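PDB 4PQZ: transcriptional protein SWT1 from Saccharomyces cerevisiae, which is an RNA endonuclease involved in transcription, probably as an activator, interacts with the TREX complex and RNA polymerase II, and is represented here by its C-terminal domain. Local coordinates for residues T49-I54 and E80-Y85; N106-L111 and Q130-V135; H56-E61 and S92-L97; D124-E129 and S161-S166. One frame throughout, in Å; residues are numbered along the deposited sequence.

Contact 1 (T49-I54 and E80-Y85); sequences TIFFAI and ENASNY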
loop_
_atom_site.group_PDB
_atom_site.type_symbol
_atom_site.label_atom_id
_atom_site.label_comp_id
_atom_site.label_asym_id
_atom_site.label_seq_id
_atom_site.Cartn_x
_atom_site.Cartn_y
_atom_site.Cartn_z
ATOM N N THR A 49 -0.865 6.232 0.403
ATOM C CA THR A 49 -2.102 5.494 0.632
ATOM C C THR A 49 -1.872 4.263 1.513
ATOM O O THR A 49 -2.726 3.890 2.318
ATOM C CB THR A 49 -2.764 5.097 -0.731
ATOM O OG1 THR A 49 -2.847 6.255 -1.564
ATOM C CG2 THR A 49 -4.153 4.535 -0.537
ATOM N N ILE A 50 -0.715 3.634 1.358
ATOM C CA ILE A 50 -0.346 2.520 2.217
ATOM C C ILE A 50 -0.152 3.034 3.640
ATOM O O ILE A 50 -0.598 2.419 4.606
ATOM C CB ILE A 50 0.953 1.841 1.746
ATOM C CG1 ILE A 50 0.771 1.213 0.358
ATOM C CG2 ILE A 50 1.377 0.769 2.739
ATOM C CD1 ILE A 50 2.094 0.853 -0.320
ATOM N N PHE A 51 0.507 4.182 3.753
ATOM C CA PHE A 51 0.822 4.764 5.053
ATOM C C PHE A 51 -0.456 5.168 5.773
ATOM O O PHE A 51 -0.637 4.829 6.940
ATOM C CB PHE A 51 1.770 5.965 4.915
ATOM C CG PHE A 51 3.129 5.605 4.375
ATOM C CD1 PHE A 51 3.537 4.278 4.314
ATOM C CD2 PHE A 51 3.998 6.592 3.932
ATOM C CE1 PHE A 51 4.780 3.941 3.817
ATOM C CE2 PHE A 51 5.249 6.262 3.436
ATOM C CZ PHE A 51 5.640 4.933 3.379
ATOM N N PHE A 52 -1.341 5.870 5.065
ATOM C CA PHE A 52 -2.661 6.225 5.591
ATOM C C PHE A 52 -3.386 5.004 6.136
ATOM O O PHE A 52 -3.908 5.043 7.257
ATOM C CB PHE A 52 -3.539 6.899 4.515
ATOM C CG PHE A 52 -5.001 7.025 4.913
ATOM C CD1 PHE A 52 -5.422 8.038 5.777
ATOM C CD2 PHE A 52 -5.949 6.126 4.435
ATOM C CE1 PHE A 52 -6.768 8.157 6.153
ATOM C CE2 PHE A 52 -7.294 6.236 4.799
ATOM C CZ PHE A 52 -7.703 7.250 5.662
ATOM N N ALA A 53 -3.411 3.934 5.333
ATOM C CA ALA A 53 -4.149 2.717 5.671
ATOM C C ALA A 53 -3.582 2.013 6.905
ATOM O O ALA A 53 -4.329 1.540 7.766
ATOM C CB ALA A 53 -4.191 1.767 4.491
ATOM N N ILE A 54 -2.260 1.958 6.991
ATOM C CA ILE A 54 -1.618 1.352 8.140
ATOM C C ILE A 54 -1.787 2.206 9.399
ATOM O O ILE A 54 -2.158 1.687 10.456
ATOM C CB ILE A 54 -0.142 1.036 7.854
ATOM C CG1 ILE A 54 -0.069 -0.130 6.857
ATOM C CG2 ILE A 54 0.589 0.707 9.133
ATOM C CD1 ILE A 54 1.304 -0.591 6.585
ATOM N N GLU A 80 9.030 -0.535 2.886
ATOM C CA GLU A 80 9.617 -1.545 3.770
ATOM C C GLU A 80 9.155 -1.440 5.233
ATOM O O GLU A 80 8.868 -2.454 5.850
ATOM C CB GLU A 80 11.150 -1.532 3.698
ATOM C CG GLU A 80 11.812 -2.600 4.563
ATOM C CD GLU A 80 12.958 -3.301 3.854
ATOM O OE1 GLU A 80 13.800 -2.606 3.239
ATOM O OE2 GLU A 80 13.009 -4.551 3.910
ATOM N N ASN A 81 9.099 -0.221 5.774
ATOM C CA ASN A 81 8.503 0.019 7.093
ATOM C C ASN A 81 7.057 -0.451 7.183
ATOM O O ASN A 81 6.669 -1.126 8.141
ATOM C CB ASN A 81 8.538 1.503 7.443
ATOM C CG ASN A 81 9.933 2.022 7.647
ATOM O OD1 ASN A 81 10.844 1.274 8.015
ATOM N ND2 ASN A 81 10.117 3.321 7.408
ATOM N N ALA A 82 6.265 -0.088 6.176
ATOM C CA ALA A 82 4.862 -0.484 6.111
ATOM C C ALA A 82 4.710 -2.001 6.124
ATOM O O ALA A 82 3.938 -2.552 6.909
ATOM C CB ALA A 82 4.212 0.118 4.877
ATOM N N SER A 83 5.458 -2.666 5.253
ATOM C CA SER A 83 5.467 -4.122 5.165
ATOM C C SER A 83 5.818 -4.764 6.503
ATOM O O SER A 83 5.137 -5.682 6.973
ATOM C CB SER A 83 6.476 -4.574 4.112
ATOM O OG SER A 83 6.522 -5.980 4.064
ATOM N N ASN A 84 6.880 -4.264 7.119
ATOM C CA ASN A 84 7.278 -4.711 8.464
ATOM C C ASN A 84 6.137 -4.545 9.493
ATOM O O ASN A 84 5.858 -5.454 10.283
ATOM C CB ASN A 84 8.567 -3.996 8.919
ATOM C CG ASN A 84 8.921 -4.292 10.376
ATOM O OD1 ASN A 84 8.921 -5.454 10.800
ATOM N ND2 ASN A 84 9.204 -3.237 11.155
ATOM N N TYR A 85 5.448 -3.406 9.461
ATOM C CA TYR A 85 4.233 -3.237 10.274
ATOM C C TYR A 85 3.108 -4.251 10.004
ATOM O O TYR A 85 2.476 -4.740 10.946
ATOM C CB TYR A 85 3.698 -1.808 10.182
ATOM C CG TYR A 85 4.418 -0.867 11.110
ATOM C CD1 TYR A 85 4.661 -1.216 12.444
ATOM C CD2 TYR A 85 4.898 0.347 10.651
ATOM C CE1 TYR A 85 5.344 -0.364 13.283
ATOM C CE2 TYR A 85 5.571 1.202 11.482
ATOM C CZ TYR A 85 5.791 0.848 12.794
ATOM O OH TYR A 85 6.459 1.724 13.594
#

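Contact 2 (N106-L111 and Q130-V135); sequences NEWKSL and QFWETV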
loop_
_atom_site.group_PDB
_atom_site.type_symbol
_atom_site.label_atom_id
_atom_site.label_comp_id
_atom_site.label_asym_id
_atom_site.label_seq_id
_atom_site.Cartn_x
_atom_site.Cartn_y
_atom_site.Cartn_z
ATOM N N ASN A 106 4.005 -14.625 5.845
ATOM C CA ASN A 106 5.345 -14.642 5.246
ATOM C C ASN A 106 5.586 -13.729 4.018
ATOM O O ASN A 106 6.722 -13.345 3.734
ATOM C CB ASN A 106 5.755 -16.087 4.950
ATOM C CG ASN A 106 7.178 -16.196 4.440
ATOM O OD1 ASN A 106 8.134 -16.130 5.213
ATOM N ND2 ASN A 106 7.325 -16.365 3.129
ATOM N N GLU A 107 4.520 -13.368 3.305
ATOM C CA GLU A 107 4.612 -12.449 2.164
ATOM C C GLU A 107 5.208 -11.071 2.558
ATOM O O GLU A 107 5.807 -10.371 1.720
ATOM C CB GLU A 107 3.219 -12.274 1.530
ATOM C CG GLU A 107 3.180 -12.245 -0.017
ATOM C CD GLU A 107 3.508 -10.875 -0.580
ATOM O OE1 GLU A 107 3.391 -9.893 0.184
ATOM O OE2 GLU A 107 3.886 -10.773 -1.769
ATOM N N TRP A 108 5.034 -10.687 3.826
ATOM C CA TRP A 108 5.452 -9.360 4.297
ATOM C C TRP A 108 6.797 -9.348 5.008
ATOM O O TRP A 108 7.283 -8.298 5.418
ATOM C CB TRP A 108 4.382 -8.767 5.201
ATOM C CG TRP A 108 3.050 -8.776 4.529
ATOM C CD1 TRP A 108 2.016 -9.627 4.775
ATOM C CD2 TRP A 108 2.634 -7.933 3.452
ATOM N NE1 TRP A 108 0.968 -9.341 3.955
ATOM C CE2 TRP A 108 1.318 -8.312 3.125
ATOM C CE3 TRP A 108 3.232 -6.874 2.752
ATOM C CZ2 TRP A 108 0.590 -7.678 2.113
ATOM C CZ3 TRP A 108 2.497 -6.237 1.744
ATOM C CH2 TRP A 108 1.202 -6.652 1.430
ATOM N N LYS A 109 7.404 -10.517 5.133
ATOM C CA LYS A 109 8.709 -10.640 5.766
ATOM C C LYS A 109 9.779 -9.892 4.966
ATOM O O LYS A 109 10.608 -9.170 5.527
ATOM C CB LYS A 109 9.060 -12.121 5.914
ATOM C CG LYS A 109 10.164 -12.441 6.919
ATOM C CD LYS A 109 10.039 -13.887 7.399
ATOM C CE LYS A 109 11.398 -14.518 7.640
ATOM N NZ LYS A 109 12.329 -13.560 8.283
ATOM N N SER A 110 9.756 -10.073 3.651
ATOM C CA SER A 110 10.691 -9.390 2.754
ATOM C C SER A 110 10.074 -9.331 1.363
ATOM O O SER A 110 10.076 -10.316 0.621
ATOM C CB SER A 110 12.054 -10.103 2.702
ATOM O OG SER A 110 13.044 -9.297 2.062
ATOM N N LEU A 111 9.518 -8.173 1.037
ATOM C CA LEU A 111 8.943 -7.932 -0.277
ATOM C C LEU A 111 10.035 -7.927 -1.332
ATOM O O LEU A 111 11.152 -7.472 -1.069
ATOM C CB LEU A 111 8.234 -6.575 -0.313
ATOM C CG LEU A 111 6.870 -6.376 0.342
ATOM C CD1 LEU A 111 6.450 -4.915 0.162
ATOM C CD2 LEU A 111 5.848 -7.322 -0.283
ATOM N N GLN A 130 -0.439 -3.007 -9.911
ATOM C CA GLN A 130 -1.391 -4.117 -9.753
ATOM C C GLN A 130 -1.327 -4.779 -8.376
ATOM O O GLN A 130 -2.353 -5.170 -7.825
ATOM C CB GLN A 130 -1.248 -5.188 -10.850
ATOM C CG GLN A 130 -1.754 -4.740 -12.255
ATOM C CD GLN A 130 -3.273 -4.592 -12.358
ATOM O OE1 GLN A 130 -3.985 -5.567 -12.618
ATOM N NE2 GLN A 130 -3.775 -3.362 -12.187
ATOM N N PHE A 131 -0.131 -4.926 -7.819
ATOM C CA PHE A 131 -0.009 -5.627 -6.539
ATOM C C PHE A 131 -0.669 -4.784 -5.455
ATOM O O PHE A 131 -1.497 -5.273 -4.669
ATOM C CB PHE A 131 1.459 -5.897 -6.195
ATOM C CG PHE A 131 1.673 -6.412 -4.797
ATOM C CD1 PHE A 131 1.516 -7.763 -4.507
ATOM C CD2 PHE A 131 2.045 -5.548 -3.773
ATOM C CE1 PHE A 131 1.710 -8.235 -3.225
ATOM C CE2 PHE A 131 2.249 -6.014 -2.487
ATOM C CZ PHE A 131 2.077 -7.354 -2.215
ATOM N N TRP A 132 -0.316 -3.503 -5.458
ATOM C CA TRP A 132 -0.745 -2.578 -4.413
ATOM C C TRP A 132 -2.215 -2.174 -4.495
ATOM O O TRP A 132 -2.816 -1.843 -3.482
ATOM C CB TRP A 132 0.166 -1.351 -4.389
ATOM C CG TRP A 132 1.473 -1.687 -3.760
ATOM C CD1 TRP A 132 2.701 -1.739 -4.365
ATOM C CD2 TRP A 132 1.677 -2.083 -2.403
ATOM N NE1 TRP A 132 3.663 -2.120 -3.453
ATOM C CE2 TRP A 132 3.058 -2.334 -2.243
ATOM C CE3 TRP A 132 0.825 -2.240 -1.305
ATOM C CZ2 TRP A 132 3.602 -2.729 -1.022
ATOM C CZ3 TRP A 132 1.372 -2.632 -0.095
ATOM C CH2 TRP A 132 2.748 -2.874 0.036
ATOM N N GLU A 133 -2.772 -2.210 -5.705
ATOM C CA GLU A 133 -4.200 -2.010 -5.939
ATOM C C GLU A 133 -4.996 -3.087 -5.208
ATOM O O GLU A 133 -5.898 -2.775 -4.423
ATOM C CB GLU A 133 -4.510 -2.027 -7.450
ATOM C CG GLU A 133 -5.959 -2.337 -7.784
ATOM C CD GLU A 133 -6.269 -2.224 -9.272
ATOM O OE1 GLU A 133 -5.441 -1.677 -10.025
ATOM O OE2 GLU A 133 -7.351 -2.687 -9.690
ATOM N N THR A 134 -4.641 -4.347 -5.470
ATOM C CA THR A 134 -5.253 -5.504 -4.822
ATOM C C THR A 134 -5.104 -5.394 -3.289
ATOM O O THR A 134 -6.085 -5.525 -2.567
ATOM C CB THR A 134 -4.592 -6.828 -5.328
ATOM O OG1 THR A 134 -4.717 -6.925 -6.747
ATOM C CG2 THR A 134 -5.224 -8.074 -4.686
ATOM N N VAL A 135 -3.875 -5.134 -2.820
ATOM C CA VAL A 135 -3.550 -5.028 -1.389
ATOM C C VAL A 135 -4.268 -3.870 -0.667
ATOM O O VAL A 135 -4.821 -4.056 0.425
ATOM C CB VAL A 135 -2.020 -4.913 -1.171
ATOM C CG1 VAL A 135 -1.683 -4.473 0.246
ATOM C CG2 VAL A 135 -1.337 -6.236 -1.503
#

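Contact 3 (H56-E61 and S92-L97); sequences HTLRKE and SVFSEL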
loop_
_atom_site.group_PDB
_atom_site.type_symbol
_atom_site.label_atom_id
_atom_site.label_comp_id
_atom_site.label_asym_id
_atom_site.label_seq_id
_atom_site.Cartn_x
_atom_site.Cartn_y
_atom_site.Cartn_z
ATOM N N HIS A 56 -4.186 4.366 10.068
ATOM C CA HIS A 56 -5.590 4.420 10.468
ATOM C C HIS A 56 -6.031 3.151 11.198
ATOM O O HIS A 56 -6.778 3.193 12.181
ATOM C CB HIS A 56 -6.482 4.666 9.229
ATOM C CG HIS A 56 -7.795 5.296 9.557
ATOM N ND1 HIS A 56 -8.968 4.572 9.670
ATOM C CD2 HIS A 56 -8.127 6.584 9.808
ATOM C CE1 HIS A 56 -9.959 5.385 9.970
ATOM N NE2 HIS A 56 -9.477 6.619 10.061
ATOM N N THR A 57 -5.567 2.023 10.691
ATOM C CA THR A 57 -5.902 0.730 11.257
ATOM C C THR A 57 -5.219 0.540 12.639
ATOM O O THR A 57 -5.846 0.071 13.590
ATOM C CB THR A 57 -5.552 -0.386 10.242
ATOM O OG1 THR A 57 -6.619 -0.537 9.290
ATOM C CG2 THR A 57 -5.253 -1.737 10.934
ATOM N N LEU A 58 -3.957 0.950 12.749
ATOM C CA LEU A 58 -3.210 0.814 14.000
ATOM C C LEU A 58 -3.755 1.720 15.102
ATOM O O LEU A 58 -3.934 1.289 16.244
ATOM C CB LEU A 58 -1.724 1.089 13.782
ATOM C CG LEU A 58 -0.810 -0.116 13.503
ATOM C CD1 LEU A 58 -1.265 -1.309 14.255
ATOM C CD2 LEU A 58 -0.894 -0.501 12.137
ATOM N N ARG A 59 -4.017 2.974 14.747
ATOM C CA ARG A 59 -4.604 3.935 15.663
ATOM C C ARG A 59 -5.995 3.504 16.141
ATOM O O ARG A 59 -6.375 3.765 17.281
ATOM C CB ARG A 59 -4.662 5.314 15.013
ATOM C CG ARG A 59 -3.311 6.008 14.916
ATOM C CD ARG A 59 -3.501 7.420 14.379
ATOM N NE ARG A 59 -2.250 8.161 14.239
ATOM C CZ ARG A 59 -1.694 8.882 15.211
ATOM N NH1 ARG A 59 -2.271 8.947 16.410
ATOM N NH2 ARG A 59 -0.553 9.528 14.990
ATOM N N LYS A 60 -6.749 2.840 15.278
ATOM C CA LYS A 60 -8.072 2.336 15.657
ATOM C C LYS A 60 -8.015 1.104 16.574
ATOM O O LYS A 60 -8.789 0.993 17.534
ATOM C CB LYS A 60 -8.943 2.059 14.424
ATOM C CG LYS A 60 -10.357 1.596 14.773
ATOM C CD LYS A 60 -11.346 1.869 13.642
ATOM C CE LYS A 60 -12.768 1.557 14.091
ATOM N NZ LYS A 60 -13.056 2.128 15.447
ATOM N N GLU A 61 -7.097 0.188 16.289
ATOM C CA GLU A 61 -6.844 -0.924 17.206
ATOM C C GLU A 61 -6.311 -0.482 18.591
ATOM O O GLU A 61 -6.790 -0.952 19.625
ATOM C CB GLU A 61 -5.883 -1.931 16.577
ATOM C CG GLU A 61 -5.768 -3.248 17.334
ATOM C CD GLU A 61 -7.027 -4.098 17.252
ATOM O OE1 GLU A 61 -7.962 -3.722 16.511
ATOM O OE2 GLU A 61 -7.078 -5.144 17.939
ATOM N N SER A 92 -2.538 -9.990 15.164
ATOM C CA SER A 92 -3.397 -9.108 15.950
ATOM C C SER A 92 -4.369 -8.285 15.117
ATOM O O SER A 92 -5.548 -8.115 15.483
ATOM C CB SER A 92 -2.542 -8.140 16.790
ATOM O OG SER A 92 -1.817 -8.826 17.808
ATOM N N VAL A 93 -3.870 -7.725 14.014
ATOM C CA VAL A 93 -4.657 -6.738 13.281
ATOM C C VAL A 93 -4.848 -7.025 11.778
ATOM O O VAL A 93 -5.961 -6.933 11.272
ATOM C CB VAL A 93 -4.081 -5.317 13.455
ATOM C CG1 VAL A 93 -5.140 -4.303 13.098
ATOM C CG2 VAL A 93 -3.620 -5.082 14.896
ATOM N N PHE A 94 -3.773 -7.379 11.074
ATOM C CA PHE A 94 -3.799 -7.356 9.618
ATOM C C PHE A 94 -4.300 -8.619 8.900
ATOM O O PHE A 94 -4.848 -8.518 7.817
ATOM C CB PHE A 94 -2.451 -6.903 9.061
ATOM C CG PHE A 94 -2.199 -5.457 9.250
ATOM C CD1 PHE A 94 -2.792 -4.522 8.406
ATOM C CD2 PHE A 94 -1.396 -5.013 10.291
ATOM C CE1 PHE A 94 -2.581 -3.148 8.593
ATOM C CE2 PHE A 94 -1.170 -3.658 10.488
ATOM C CZ PHE A 94 -1.759 -2.730 9.634
ATOM N N SER A 95 -4.118 -9.798 9.486
ATOM C CA SER A 95 -4.569 -11.015 8.825
ATOM C C SER A 95 -6.085 -11.033 8.699
ATOM O O SER A 95 -6.633 -11.638 7.788
ATOM C CB SER A 95 -4.117 -12.271 9.570
ATOM O OG SER A 95 -4.853 -12.442 10.761
ATOM N N GLU A 96 -6.759 -10.398 9.643
ATOM C CA GLU A 96 -8.210 -10.292 9.579
ATOM C C GLU A 96 -8.644 -9.553 8.321
ATOM O O GLU A 96 -9.624 -9.927 7.685
ATOM C CB GLU A 96 -8.748 -9.556 10.802
ATOM C CG GLU A 96 -10.243 -9.480 10.819
ATOM C CD GLU A 96 -10.784 -8.382 11.713
ATOM O OE1 GLU A 96 -9.985 -7.591 12.261
ATOM O OE2 GLU A 96 -12.026 -8.311 11.843
ATOM N N LEU A 97 -7.902 -8.503 7.975
ATOM C CA LEU A 97 -8.192 -7.712 6.779
ATOM C C LEU A 97 -7.898 -8.509 5.504
ATOM O O LEU A 97 -8.430 -8.217 4.439
ATOM C CB LEU A 97 -7.399 -6.403 6.781
ATOM C CG LEU A 97 -7.541 -5.533 8.030
ATOM C CD1 LEU A 97 -6.793 -4.217 7.897
ATOM C CD2 LEU A 97 -8.999 -5.311 8.344
#

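Contact 4 (D124-E129 and S161-S166); sequences DLRTFE and SINAIS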
loop_
_atom_site.group_PDB
_atom_site.type_symbol
_atom_site.label_atom_id
_atom_site.label_comp_id
_atom_site.label_asym_id
_atom_site.label_seq_id
_atom_site.Cartn_x
_atom_site.Cartn_y
_atom_site.Cartn_z
ATOM N N ASP A 124 7.499 -3.167 -14.683
ATOM C CA ASP A 124 7.663 -3.012 -13.238
ATOM C C ASP A 124 6.596 -2.091 -12.653
ATOM O O ASP A 124 6.112 -2.322 -11.545
ATOM C CB ASP A 124 9.059 -2.471 -12.908
ATOM C CG ASP A 124 10.148 -3.533 -13.020
ATOM O OD1 ASP A 124 9.859 -4.638 -13.527
ATOM O OD2 ASP A 124 11.294 -3.257 -12.600
ATOM N N LEU A 125 6.225 -1.064 -13.416
ATOM C CA LEU A 125 5.189 -0.116 -13.004
ATOM C C LEU A 125 3.808 -0.761 -12.952
ATOM O O LEU A 125 3.027 -0.487 -12.046
ATOM C CB LEU A 125 5.182 1.114 -13.915
ATOM C CG LEU A 125 4.192 2.234 -13.566
ATOM C CD1 LEU A 125 4.313 2.660 -12.098
ATOM C CD2 LEU A 125 4.364 3.436 -14.498
ATOM N N ARG A 126 3.517 -1.632 -13.914
ATOM C CA ARG A 126 2.258 -2.368 -13.907
ATOM C C ARG A 126 2.252 -3.388 -12.783
ATOM O O ARG A 126 1.250 -3.551 -12.084
ATOM C CB ARG A 126 2.013 -3.058 -15.256
ATOM C CG ARG A 126 1.942 -2.080 -16.408
ATOM C CD ARG A 126 1.388 -2.721 -17.658
ATOM N NE ARG A 126 0.651 -1.748 -18.460
ATOM C CZ ARG A 126 -0.644 -1.472 -18.292
ATOM N NH1 ARG A 126 -1.350 -2.093 -17.353
ATOM N NH2 ARG A 126 -1.237 -0.573 -19.065
ATOM N N THR A 127 3.377 -4.074 -12.619
ATOM C CA THR A 127 3.536 -5.056 -11.543
ATOM C C THR A 127 3.368 -4.396 -10.173
ATOM O O THR A 127 2.688 -4.930 -9.300
ATOM C CB THR A 127 4.905 -5.775 -11.627
ATOM O OG1 THR A 127 4.932 -6.596 -12.802
ATOM C CG2 THR A 127 5.141 -6.660 -10.402
ATOM N N PHE A 128 3.968 -3.219 -10.021
ATOM C CA PHE A 128 3.887 -2.439 -8.798
ATOM C C PHE A 128 2.448 -2.036 -8.514
ATOM O O PHE A 128 1.897 -2.366 -7.460
ATOM C CB PHE A 128 4.781 -1.187 -8.897
ATOM C CG PHE A 128 4.778 -0.337 -7.653
ATOM C CD1 PHE A 128 5.609 -0.647 -6.584
ATOM C CD2 PHE A 128 3.932 0.770 -7.545
ATOM C CE1 PHE A 128 5.603 0.138 -5.418
ATOM C CE2 PHE A 128 3.917 1.547 -6.396
ATOM C CZ PHE A 128 4.759 1.233 -5.333
ATOM N N GLU A 129 1.853 -1.317 -9.462
ATOM C CA GLU A 129 0.494 -0.815 -9.318
ATOM C C GLU A 129 -0.529 -1.927 -9.129
ATOM O O GLU A 129 -1.401 -1.801 -8.273
ATOM C CB GLU A 129 0.109 0.087 -10.496
ATOM C CG GLU A 129 -1.197 0.861 -10.307
ATOM C CD GLU A 129 -2.450 0.028 -10.601
ATOM O OE1 GLU A 129 -3.524 0.356 -10.051
ATOM O OE2 GLU A 129 -2.362 -0.951 -11.381
ATOM N N SER A 161 -3.435 6.793 -16.124
ATOM C CA SER A 161 -2.134 7.433 -16.329
ATOM C C SER A 161 -1.070 6.414 -16.755
ATOM O O SER A 161 -0.087 6.753 -17.416
ATOM C CB SER A 161 -1.688 8.187 -15.067
ATOM O OG SER A 161 -2.539 9.299 -14.792
ATOM N N ILE A 162 -1.279 5.162 -16.366
ATOM C CA ILE A 162 -0.431 4.063 -16.807
ATOM C C ILE A 162 -0.903 3.540 -18.171
ATOM O O ILE A 162 -0.101 3.393 -19.094
ATOM C CB ILE A 162 -0.410 2.915 -15.765
ATOM C CG1 ILE A 162 0.409 3.313 -14.533
ATOM C CG2 ILE A 162 0.163 1.642 -16.365
ATOM C CD1 ILE A 162 0.450 2.221 -13.444
ATOM N N ASN A 163 -2.209 3.283 -18.286
ATOM C CA ASN A 163 -2.807 2.708 -19.497
ATOM C C ASN A 163 -2.862 3.701 -20.653
ATOM O O ASN A 163 -3.242 3.353 -21.775
ATOM C CB ASN A 163 -4.208 2.166 -19.226
ATOM C CG ASN A 163 -4.241 0.647 -19.183
ATOM O OD1 ASN A 163 -3.453 -0.014 -19.864
ATOM N ND2 ASN A 163 -5.149 0.087 -18.387
ATOM N N ALA A 164 -2.482 4.941 -20.366
ATOM C CA ALA A 164 -2.322 5.946 -21.402
ATOM C C ALA A 164 -0.840 6.086 -21.744
ATOM O O ALA A 164 -0.381 7.157 -22.156
ATOM C CB ALA A 164 -2.906 7.281 -20.991
ATOM N N ILE A 165 -0.087 5.003 -21.565
ATOM C CA ILE A 165 1.212 4.875 -22.213
ATOM C C ILE A 165 1.317 3.529 -22.940
ATOM O O ILE A 165 1.483 2.475 -22.323
ATOM C CB ILE A 165 2.416 5.022 -21.251
ATOM C CG1 ILE A 165 2.201 6.151 -20.243
ATOM C CG2 ILE A 165 3.680 5.278 -22.054
ATOM C CD1 ILE A 165 3.276 6.190 -19.152
ATOM N N SER A 166 1.177 3.586 -24.257
ATOM C CA SER A 166 1.803 2.629 -25.153
ATOM C C SER A 166 2.757 3.516 -25.945
ATOM O O SER A 166 2.635 4.743 -25.901
ATOM C CB SER A 166 0.776 1.972 -26.087
ATOM O OG SER A 166 1.406 1.053 -26.963
#

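Contact 1 (T49-I54 and E80-Y85)
Ile54 reaches Ala82 because its CG1 stands beside the backbone N (chi1 -71°) and its chain then runs on extended (chi2 -176°), which carries CD1 straight across to the neighbouring helix. Ile50 repeats the first torsion one turn earlier, and there it is the CG2 branch, anti to the backbone N, that is offered to Ala82. The pair joins helix 35-62 to helix 79-88 in the HEPN-like, all-helical C-terminal domain; the axes of the two short segments pass 10.2 Å apart at an angle of 31°. A methyl side chain suits this place, since the CA atoms of Phe51 and Ala82 are just 6.7 Å apart. Ala82 CB receives Ile54 CD1 at a tight 3.4 Å, and Ile50 CG2 at 3.6 Å. Ile54 CD1 also lies 3.3 Å from Ala82 O. Phe51 brings CE1 to Ala82 CB, the methyl lying at the ring edge near its plane. Beyond the segments, Trp132 and Leu136 of helix 122-139 pack against Ile50, and Tyr85 turns its OH away to bond Asp70 O. Ile54 and Tyr85 cross at about a right angle, with Ile54 CG2 4.1 Å from Tyr85 CB.

Contact 2 (N106-L111 and Q130-V135)
The indole of Trp108 carries Glu107 OE1 over the centre of one face, 3.7 Å above the plane, and meets Trp132 at its edge, CZ3 to Trp132 CH2 at 3.8 Å. Phe131 is covered on one face by Val135 CG2 and has Trp132 CD1 in plane at its rim, while its own CD2 lies over the centre of the Trp132 ring. This aromatic cluster of the HEPN-like helical domain fastens the loop before helix 113-116 onto helix 122-139. Large flat residues suit the place, for the backbones stay far apart: the CA atoms of Leu111 and Phe131 are separated by 11.2 Å. Phe131 is aimed at the loop by a first torsion of 171°, CG opposite the backbone N, and its plane makes 54° with the Trp108 six-membered ring. The Glu107 carboxylate comes from the opposite direction, OE2 3.6 Å from Phe131 CE1. If Glu107 were an alanine, the carboxylate would be lost, and the Trp108 face and the end of Phe131 would probably be left without that cover. Trp132 NE1 is satisfied by Leu115 O. Trp108 CH2 reaches Val135 CG1 at 3.8 Å, and Leu111 CD1 meets the edge of Trp132 at CZ2, also 3.8 Å.

Contact 3 (H56-E61 and S92-L97)
Thr57 and Val93 lie alongside each other, pointing opposite ways, and Thr57 CG2 comes to a tight 3.4 Å from Val93 CG1. Both branches stand anti to their own backbone N, which aims them across the gap between helix 35-62 and helix 90-97; the short segments approach to 10.6 Å between axes and cross at 122°. Leu58 meets Phe94 at about a right angle, its CD2 lying at the ring edge near the plane, 3.5 Å from Phe94 CZ. Thr57 approaches the same ring at a slant, with CG2 3.8 Å from Phe94 CE1. Replacing Phe94 with an alanine would probably open a gap beside Leu58 CD2 and take from the Thr57 methyl its contact with the ring. A threonine suits this partly exposed face: its methyl serves Val93 and Phe94, while Thr57 OG1 meets Leu97 CD1 end on at 3.9 Å, with no bond between them. Further along, Glu61 CG packs 3.7 Å from Val93 CG2. A glutamate suits this margin of the HEPN-like domain, its aliphatic part extending the apolar surface. No hydrogen bond links the segments, so their hold rests on close-fitting shape and burial of carbon, with the Glu61 carboxylate left at the exposed border.

Contact 4 (D124-E129 and S161-S166)
Arg126 lays one face of its guanidinium over Ile162 CG2, which sits 3.7 Å from the plane beneath the centre of the group. In the HEPN-like bundle this contact joins the early part of helix 122-139 to the C-terminal end of helix 145-163. A bend at chi3 (148°) turns the head of the arginine so that its NH2 also faces Asn163, the guanidinium and amide planes standing 49° apart. The modelled NH2 to Asn163 OD1 hydrogen bond is too short for its length to be trusted, though OD1 does lie at the guanidinium edge. The guanidinium lies alongside the last turn of helix 145-163. Ile162 suits its place by being branched: CG2 serves the arginine, while the extended CG1-CD1 arm enters the buried side between Leu125 and Glu129. Phe35 of helix 35-62 covers Leu125 further. Leu125 CG approaches Ile162 CD1 to 3.7 Å, and the same methyl lies 3.7 Å from Glu129 CB.

In the fold
From the N terminus, helix 35-62 supplies the first segments of two contacts. Contact 1 closes the connection between helix 35-62 and helix 79-88, and contact 3, opening before that closure, joins the later part of the long helix to helix 90-97; the two cross and touch through Ile54 and Phe94. After contact 3 closes, contact 2 ties the following loop to helix 122-139. Contact 4 starts on that same helix before contact 2 closes, so these two cross as well, and it ends at helix 145-163. Contact 2 touches contact 1 where Ile50 meets Trp132, linking the two crossed pairs. Contacts 3 and 4 lie on opposite sides of the chain's centre, about 30 Å apart between centres.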